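Long-range contacts in aminopeptidase N family protein (Idiomarina loihiensis L2TR, PDB 4FGM), which is probably a zinc-dependent aminopeptidase of the M61 family, which would cut residues from the amino ends of peptides: residues L214-P219 with V404-W409; E176-H181 with D203-C208; Y299-W304 with T419-V424. All blocks are in the same frame, centred on the assembly; numbering follows the deposited sequence.

In the fold
The three contacts lie near a zinc site made by His-273, His-277 and Glu-307, next to which maleic acid is bound. Contacts 1 and 2 both use helix 197-215: contact 2 sets its middle against an edge strand, contact 1 its C-terminal end against helix 401-413. Their centres are about 18 Å apart. Contact 3 lies beyond contact 1 as seen from contact 2, about 18 Å from contact 1 between centres, with Leu-408 packed on Val-424. In contact 2 the Leu-204 side chain is about 10 Å from that of His-273. The side chains of Met-405 in contact 1 and Trp-304 in contact 3 lie about 12 Å from the zinc ion. None supplies a zinc ligand.

Contact 1: L214-P219 with V404-W409; sequences LFEEAP and VMKELW
Phe-215 turns its ring edge toward the indole face of Trp-409 in an offset edge-to-face pair. The ring planes stand at 78°, and the centroids of the Phe-215 ring and the Trp-409 five-membered ring are 5.4 Å apart. The contact joins the end of helix 197-215 to helix 401-413 in the helical part of a zinc-peptidase fold with an HExxH helix. Trp-409 has CG anti to its backbone N (chi1 -177°), which carries CG out to within 3.9 Å of Phe-215 CD2. Glu-217 crosses the far rim of the indole at about a right angle, its carboxylate plane 85° from the ring. Its OE2 lies 3.8 Å from Trp-409 CH2, while OE1 makes a salt bridge with Lys-414. Pro-219 CB packs 3.9 Å from Trp-409 CZ2. Outside the two segments, Thr-283 OG1 is hydrogen-bonded to the indole NE1, and Trp-279 stacks on Phe-215 and meets Trp-409 edge-to-face. An alanine here would keep CB against Phe-215, but would probably open a gap beside Glu-217 and Pro-219 and leave the Thr-283 hydroxyl without its indole N-H. Lys-406 lays its aliphatic chain against the last turn of the other helix, with CG 3.4 Å from Leu-214 O. It then bends toward Glu-216, but NZ stays 4.0 Å from Glu-216 OE1, too far for a salt bridge.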
# COMPACT_ATOMS: atom_id res chain seq x y z
N LEU A 214 4.22 -21.76 1.04
CA LEU A 214 5.35 -21.12 1.70
C LEU A 214 5.24 -21.15 3.22
O LEU A 214 6.19 -21.54 3.91
CB LEU A 214 5.48 -19.67 1.20
CG LEU A 214 6.69 -18.86 1.67
CD1 LEU A 214 6.96 -17.74 0.68
CD2 LEU A 214 6.45 -18.30 3.06
N PHE A 215 4.10 -20.73 3.75
CA PHE A 215 3.90 -20.73 5.19
C PHE A 215 3.42 -22.10 5.66
O PHE A 215 3.41 -22.38 6.86
CB PHE A 215 2.88 -19.66 5.58
CG PHE A 215 3.36 -18.25 5.36
CD1 PHE A 215 3.12 -17.61 4.15
CD2 PHE A 215 4.06 -17.58 6.36
CE1 PHE A 215 3.59 -16.31 3.94
CE2 PHE A 215 4.54 -16.29 6.15
CZ PHE A 215 4.30 -15.65 4.94
N GLU A 216 3.02 -22.93 4.70
CA GLU A 216 2.54 -24.27 5.00
C GLU A 216 1.27 -24.23 5.83
O GLU A 216 0.85 -25.25 6.38
CB GLU A 216 3.62 -25.07 5.74
CG GLU A 216 4.84 -25.38 4.89
CD GLU A 216 5.93 -26.09 5.67
OE1 GLU A 216 5.64 -26.65 6.74
OE2 GLU A 216 7.09 -26.08 5.19
N GLU A 217 0.65 -23.06 5.90
CA GLU A 217 -0.57 -22.88 6.68
C GLU A 217 -1.21 -21.53 6.36
O GLU A 217 -0.50 -20.56 6.10
CB GLU A 217 -0.22 -22.94 8.17
CG GLU A 217 -1.41 -22.91 9.10
CD GLU A 217 -1.02 -23.26 10.53
OE1 GLU A 217 -0.12 -24.11 10.70
OE2 GLU A 217 -1.62 -22.70 11.47
N ALA A 218 -2.54 -21.47 6.39
CA ALA A 218 -3.25 -20.23 6.12
C ALA A 218 -3.97 -19.78 7.38
O ALA A 218 -4.61 -20.59 8.05
CB ALA A 218 -4.26 -20.44 5.00
N PRO A 219 -3.88 -18.49 7.74
CA PRO A 219 -4.54 -17.98 8.95
C PRO A 219 -6.03 -17.67 8.78
O PRO A 219 -6.68 -17.23 9.72
CB PRO A 219 -3.72 -16.74 9.28
CG PRO A 219 -3.39 -16.21 7.92
CD PRO A 219 -2.98 -17.47 7.16
N VAL A 404 12.69 -18.41 6.33
CA VAL A 404 12.75 -17.62 7.55
C VAL A 404 11.38 -17.01 7.86
O VAL A 404 10.97 -16.95 9.03
CB VAL A 404 13.82 -16.51 7.43
CG1 VAL A 404 13.71 -15.55 8.62
CG2 VAL A 404 15.21 -17.13 7.38
N MSE A 405 10.68 -16.55 6.82
CA MSE A 405 9.36 -15.94 7.02
C MSE A 405 8.39 -16.98 7.58
O MSE A 405 7.64 -16.71 8.52
CB MSE A 405 8.80 -15.39 5.69
CG MSE A 405 9.61 -14.25 5.08
SE MSE A 405 9.81 -12.71 6.25
CE MSE A 405 7.93 -12.29 6.47
N LYS A 406 8.42 -18.18 6.99
CA LYS A 406 7.55 -19.28 7.44
C LYS A 406 7.74 -19.50 8.93
O LYS A 406 6.79 -19.47 9.72
CB LYS A 406 7.90 -20.57 6.69
CG LYS A 406 7.09 -21.78 7.16
CD LYS A 406 7.81 -23.10 6.87
CE LYS A 406 8.56 -23.60 8.10
NZ LYS A 406 7.65 -24.13 9.17
N GLU A 407 8.99 -19.74 9.32
CA GLU A 407 9.33 -19.99 10.71
C GLU A 407 8.98 -18.83 11.62
O GLU A 407 8.40 -19.03 12.69
CB GLU A 407 10.82 -20.34 10.82
CG GLU A 407 11.14 -21.70 10.19
CD GLU A 407 12.63 -22.00 10.15
OE1 GLU A 407 13.35 -21.51 11.05
OE2 GLU A 407 13.07 -22.73 9.25
N LEU A 408 9.32 -17.60 11.21
CA LEU A 408 8.99 -16.45 12.04
C LEU A 408 7.48 -16.37 12.22
O LEU A 408 7.00 -15.97 13.28
CB LEU A 408 9.51 -15.15 11.42
CG LEU A 408 11.00 -14.87 11.61
CD1 LEU A 408 11.40 -13.64 10.81
CD2 LEU A 408 11.30 -14.66 13.08
N TRP A 409 6.73 -16.75 11.20
CA TRP A 409 5.28 -16.70 11.29
C TRP A 409 4.73 -17.72 12.29
O TRP A 409 3.84 -17.40 13.08
CB TRP A 409 4.61 -16.93 9.93
CG TRP A 409 3.12 -16.79 10.04
CD1 TRP A 409 2.42 -15.62 10.19
CD2 TRP A 409 2.17 -17.85 10.16
NE1 TRP A 409 1.09 -15.89 10.39
CE2 TRP A 409 0.91 -17.25 10.39
CE3 TRP A 409 2.26 -19.25 10.11
CZ2 TRP A 409 -0.26 -18.00 10.56
CZ3 TRP A 409 1.10 -19.99 10.28
CH2 TRP A 409 -0.14 -19.37 10.50

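Contact 2: E176-H181 with D203-C208; sequences EEFIAH and DLAKIC
Phe-178 reaches from the edge strand 174-180 to helix 197-215 and lies against Leu-204 and Ala-205. Its CB is directed toward the helix. At CB the chain turns, with CG between the backbone N and the carbonyl carbon (chi1 62°). From CG the ring divides into two branches. On the first, CD1 looks back along its own strand, with Glu-176 O near the ring plane and 3.9 Å from CD1. On the second, CD2 meets the methyl group of Ala-205, 3.8 Å from its CB. The next atom, CE2, comes down on the helix backbone, 3.7 Å from Ala-205 N. The sulfur of Cys-208 sits at the ring edge, with SG 4.5 Å from CE2, a loose contact. At the tip, CZ touches Leu-204 CB at 3.7 Å. The Phe-178 and Leu-204 side chains cross at about a right angle. The ring also meets that of His-185 on the adjoining strand.

Two residues on, Ala-180 points to the helix as well, and its CB lies 3.9 Å from Cys-208 CB. Ile-179, between them, points away. Ala-180 and Ala-205 are both small, consistent with the close approach of their CA atoms, 5.4 Å apart. The axes of the two short segments pass 7.7 Å from each other. Strand and helix run in nearly the same direction, at 26°. Beyond the contact, Leu-204 and Cys-208 also touch helix 262-277, which carries the zinc-binding histidines.

Helix 197-215 links the parallel neighbours 183-190 and 222-230, so it is the helix of a beta-alpha-beta crossover. Here that helix also covers the adjoining edge strand, in the layered sheet-and-helix half of an HExxH zinc-peptidase domain.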
# COMPACT_ATOMS: atom_id res chain seq x y z
N GLU A 176 -16.04 -13.99 -9.12
CA GLU A 176 -15.47 -15.22 -9.67
C GLU A 176 -14.74 -15.96 -8.54
O GLU A 176 -13.74 -15.48 -8.00
CB GLU A 176 -14.48 -14.89 -10.79
CG GLU A 176 -13.95 -16.11 -11.54
CD GLU A 176 -14.93 -16.64 -12.57
OE1 GLU A 176 -15.99 -17.17 -12.17
OE2 GLU A 176 -14.65 -16.51 -13.78
N GLU A 177 -15.25 -17.13 -8.21
CA GLU A 177 -14.67 -17.95 -7.15
C GLU A 177 -13.59 -18.90 -7.66
O GLU A 177 -13.59 -19.27 -8.83
CB GLU A 177 -15.79 -18.75 -6.48
CG GLU A 177 -16.07 -18.33 -5.05
CD GLU A 177 -17.53 -18.07 -4.79
OE1 GLU A 177 -18.37 -18.90 -5.20
OE2 GLU A 177 -17.85 -17.04 -4.16
N PHE A 178 -12.67 -19.26 -6.78
CA PHE A 178 -11.61 -20.20 -7.13
C PHE A 178 -11.05 -20.83 -5.86
O PHE A 178 -11.35 -20.37 -4.76
CB PHE A 178 -10.50 -19.52 -7.94
CG PHE A 178 -9.77 -18.41 -7.21
CD1 PHE A 178 -10.31 -17.13 -7.14
CD2 PHE A 178 -8.52 -18.64 -6.65
CE1 PHE A 178 -9.60 -16.09 -6.55
CE2 PHE A 178 -7.80 -17.60 -6.05
CZ PHE A 178 -8.34 -16.33 -5.99
N ILE A 179 -10.24 -21.87 -6.00
CA ILE A 179 -9.69 -22.50 -4.81
C ILE A 179 -8.18 -22.66 -4.85
O ILE A 179 -7.58 -22.92 -5.89
CB ILE A 179 -10.35 -23.89 -4.53
CG1 ILE A 179 -9.68 -24.98 -5.35
CG2 ILE A 179 -11.84 -23.84 -4.85
CD1 ILE A 179 -8.73 -25.85 -4.54
N ALA A 180 -7.56 -22.48 -3.69
CA ALA A 180 -6.13 -22.63 -3.55
C ALA A 180 -5.96 -23.51 -2.31
O ALA A 180 -6.38 -23.14 -1.21
CB ALA A 180 -5.47 -21.26 -3.34
N HIS A 181 -5.36 -24.68 -2.51
CA HIS A 181 -5.14 -25.64 -1.43
C HIS A 181 -6.40 -25.87 -0.60
O HIS A 181 -6.39 -25.74 0.62
CB HIS A 181 -4.01 -25.18 -0.51
CG HIS A 181 -2.65 -25.35 -1.10
ND1 HIS A 181 -2.45 -25.94 -2.34
CD2 HIS A 181 -1.42 -25.03 -0.63
CE1 HIS A 181 -1.16 -25.96 -2.60
NE2 HIS A 181 -0.51 -25.42 -1.58
N ASP A 203 -4.57 -17.17 -12.40
CA ASP A 203 -3.26 -16.69 -11.97
C ASP A 203 -3.24 -16.45 -10.46
O ASP A 203 -2.23 -16.74 -9.79
CB ASP A 203 -2.87 -15.41 -12.71
CG ASP A 203 -2.52 -15.66 -14.16
OD1 ASP A 203 -2.13 -16.80 -14.49
OD2 ASP A 203 -2.61 -14.72 -14.98
N LEU A 204 -4.33 -15.91 -9.91
CA LEU A 204 -4.38 -15.67 -8.47
C LEU A 204 -4.27 -16.99 -7.71
O LEU A 204 -3.62 -17.07 -6.66
CB LEU A 204 -5.67 -14.93 -8.09
CG LEU A 204 -5.77 -13.46 -8.54
CD1 LEU A 204 -7.12 -12.87 -8.11
CD2 LEU A 204 -4.61 -12.66 -7.93
N ALA A 205 -4.89 -18.04 -8.26
CA ALA A 205 -4.84 -19.35 -7.64
C ALA A 205 -3.38 -19.79 -7.52
O ALA A 205 -2.97 -20.31 -6.49
CB ALA A 205 -5.62 -20.37 -8.46
N LYS A 206 -2.61 -19.56 -8.57
CA LYS A 206 -1.19 -19.91 -8.56
C LYS A 206 -0.44 -19.12 -7.51
O LYS A 206 0.26 -19.69 -6.67
CB LYS A 206 -0.56 -19.69 -9.94
CG LYS A 206 -0.63 -20.92 -10.84
CD LYS A 206 0.27 -20.80 -12.07
CE LYS A 206 -0.40 -20.05 -13.20
NZ LYS A 206 0.46 -20.02 -14.42
N ILE A 207 -0.59 -17.80 -7.54
CA ILE A 207 0.07 -16.95 -6.57
C ILE A 207 -0.30 -17.37 -5.15
O ILE A 207 0.58 -17.56 -4.30
CB ILE A 207 -0.31 -15.47 -6.78
CG1 ILE A 207 0.21 -14.99 -8.14
CG2 ILE A 207 0.24 -14.63 -5.65
CD1 ILE A 207 -0.34 -13.65 -8.57
N CYS A 208 -1.59 -17.52 -4.90
CA CYS A 208 -2.08 -17.91 -3.58
C CYS A 208 -1.57 -19.27 -3.09
O CYS A 208 -1.19 -19.40 -1.93
CB CYS A 208 -3.61 -17.89 -3.56
SG CYS A 208 -4.30 -16.22 -3.64

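Contact 3: Y299-W304 with T419-V424; sequences YTEQLW and TADDTV
Gln-302 holds Thr-419 and Asp-421 with both ends of its side-chain amide. CG lies anti to the carbonyl carbon (chi1 -62°), and the chain extends toward the other segment. Its OE1 accepts from Thr-419 OG1 at 2.6 Å, with the hydroxyl in the carbonyl plane. That hydroxyl is also hydrogen-bonded to Tyr-306 OH. NE2 donates to Thr-419 O at 3.0 Å, from above the plane of that carbonyl. It also donates to the anti lone pair of Asp-421 OD1, at 2.8 Å. Three bonds thus fix the rotation of this buried amide.

Glu-301 lies over a face of the Asp-421 carboxylate, its CG between the backbone N and the carbonyl carbon (chi1 66°) and its chain extended. The two carboxylates are stacked, their planes 2° apart, with Glu-301 OE1 3.8 Å from Asp-421 OD2. Their like charges would repel, probably eased by a water that donates to Asp-421 OD2 and, weakly, to Glu-301 OE1. Tyr-445 OH is hydrogen-bonded to Glu-301 OE2. Another water joins Glu-301 OE2, Trp-304 NE1 and Asp-421 O. Trp-304 and Val-424 meet tip to tip, CH2 to CG1 at 4.2 Å. Thr-300 OG1 accepts from Gln-302 N in an ST turn.

Both segments are loops running into helices 303-306 and 423-429; Glu-307 of the zinc site directly follows the first. Helix 351-356 packs on Glu-301 and Trp-304, and helix 401-413 reaches Thr-419 through Phe-412.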
# COMPACT_ATOMS: atom_id res chain seq x y z
N TYR A 299 3.68 4.61 17.26
CA TYR A 299 5.02 4.50 16.71
C TYR A 299 5.69 3.13 16.74
O TYR A 299 5.64 2.43 17.75
CB TYR A 299 5.93 5.51 17.41
CG TYR A 299 5.40 6.93 17.41
CD1 TYR A 299 5.54 7.74 16.28
CD2 TYR A 299 4.76 7.46 18.53
CE1 TYR A 299 5.05 9.05 16.27
CE2 TYR A 299 4.27 8.77 18.53
CZ TYR A 299 4.42 9.55 17.40
OH TYR A 299 3.93 10.85 17.37
N THR A 300 6.31 2.76 15.63
CA THR A 300 7.05 1.51 15.52
C THR A 300 8.03 1.63 14.36
O THR A 300 7.69 2.14 13.29
CB THR A 300 6.12 0.29 15.29
OG1 THR A 300 6.93 -0.89 15.18
CG2 THR A 300 5.30 0.46 14.01
N GLU A 301 9.26 1.17 14.57
CA GLU A 301 10.30 1.23 13.55
C GLU A 301 10.34 -0.05 12.74
O GLU A 301 11.23 -0.23 11.91
CB GLU A 301 11.67 1.42 14.20
CG GLU A 301 12.09 0.22 15.05
CD GLU A 301 13.51 0.34 15.58
OE1 GLU A 301 13.81 1.36 16.24
OE2 GLU A 301 14.31 -0.58 15.34
N GLN A 302 9.37 -0.94 12.97
CA GLN A 302 9.36 -2.23 12.29
C GLN A 302 8.77 -2.32 10.88
O GLN A 302 8.74 -3.40 10.28
CB GLN A 302 8.69 -3.26 13.19
CG GLN A 302 9.43 -3.49 14.50
CD GLN A 302 8.72 -4.46 15.41
OE1 GLN A 302 8.36 -5.57 15.01
NE2 GLN A 302 8.53 -4.06 16.66
N LEU A 303 8.29 -1.20 10.32
CA LEU A 303 7.72 -1.25 8.98
C LEU A 303 8.74 -1.65 7.91
O LEU A 303 8.35 -2.00 6.80
CB LEU A 303 7.07 0.09 8.63
CG LEU A 303 5.86 0.45 9.50
CD1 LEU A 303 5.20 1.71 8.94
CD2 LEU A 303 4.85 -0.70 9.52
N TRP A 304 10.03 -1.60 8.24
CA TRP A 304 11.06 -2.00 7.28
C TRP A 304 10.88 -3.48 7.02
O TRP A 304 11.23 -4.00 5.96
CB TRP A 304 12.47 -1.75 7.84
CG TRP A 304 12.82 -2.61 9.04
CD1 TRP A 304 12.69 -2.26 10.36
CD2 TRP A 304 13.36 -3.93 9.02
NE1 TRP A 304 13.12 -3.29 11.16
CE2 TRP A 304 13.53 -4.33 10.37
CE3 TRP A 304 13.72 -4.83 8.00
CZ2 TRP A 304 14.05 -5.58 10.72
CZ3 TRP A 304 14.24 -6.07 8.35
CH2 TRP A 304 14.39 -6.44 9.70
N THR A 419 6.24 -9.18 17.50
CA THR A 419 7.68 -8.97 17.37
C THR A 419 8.10 -7.63 17.96
O THR A 419 7.42 -6.62 17.77
CB THR A 419 8.12 -8.99 15.89
OG1 THR A 419 7.42 -7.97 15.16
CG2 THR A 419 7.85 -10.35 15.27
N ALA A 420 9.21 -7.64 18.69
CA ALA A 420 9.75 -6.41 19.28
C ALA A 420 10.72 -5.87 18.23
O ALA A 420 11.05 -6.58 17.28
CB ALA A 420 10.49 -6.71 20.58
N ASP A 421 11.18 -4.64 18.40
CA ASP A 421 12.07 -4.04 17.42
C ASP A 421 13.30 -4.86 17.06
O ASP A 421 13.73 -4.86 15.91
CB ASP A 421 12.52 -2.65 17.87
CG ASP A 421 11.36 -1.69 18.03
OD1 ASP A 421 10.26 -2.00 17.54
OD2 ASP A 421 11.56 -0.61 18.63
N ASP A 422 13.86 -5.57 18.03
CA ASP A 422 15.07 -6.36 17.78
C ASP A 422 14.85 -7.86 17.61
O ASP A 422 15.81 -8.61 17.41
CB ASP A 422 16.08 -6.11 18.91
CG ASP A 422 15.64 -6.69 20.24
OD1 ASP A 422 14.43 -6.61 20.55
OD2 ASP A 422 16.50 -7.21 20.98
N THR A 423 13.60 -8.30 17.66
CA THR A 423 13.28 -9.72 17.52
C THR A 423 13.87 -10.40 16.29
O THR A 423 14.54 -11.42 16.41
CB THR A 423 11.75 -9.94 17.49
OG1 THR A 423 11.17 -9.53 18.74
CG2 THR A 423 11.43 -11.42 17.24
N VAL A 424 13.63 -9.84 15.11
CA VAL A 424 14.13 -10.43 13.88
C VAL A 424 15.66 -10.53 13.79
O VAL A 424 16.18 -11.58 13.40
CB VAL A 424 13.58 -9.68 12.63
CG1 VAL A 424 14.20 -10.25 11.35
CG2 VAL A 424 12.07 -9.83 12.57
O HOH W 1 7.80 -1.07 18.01
O HOH W 2 13.33 -2.86 13.88
O HOH W 3 10.03 1.32 17.61
O HOH W 4 13.92 0.32 19.52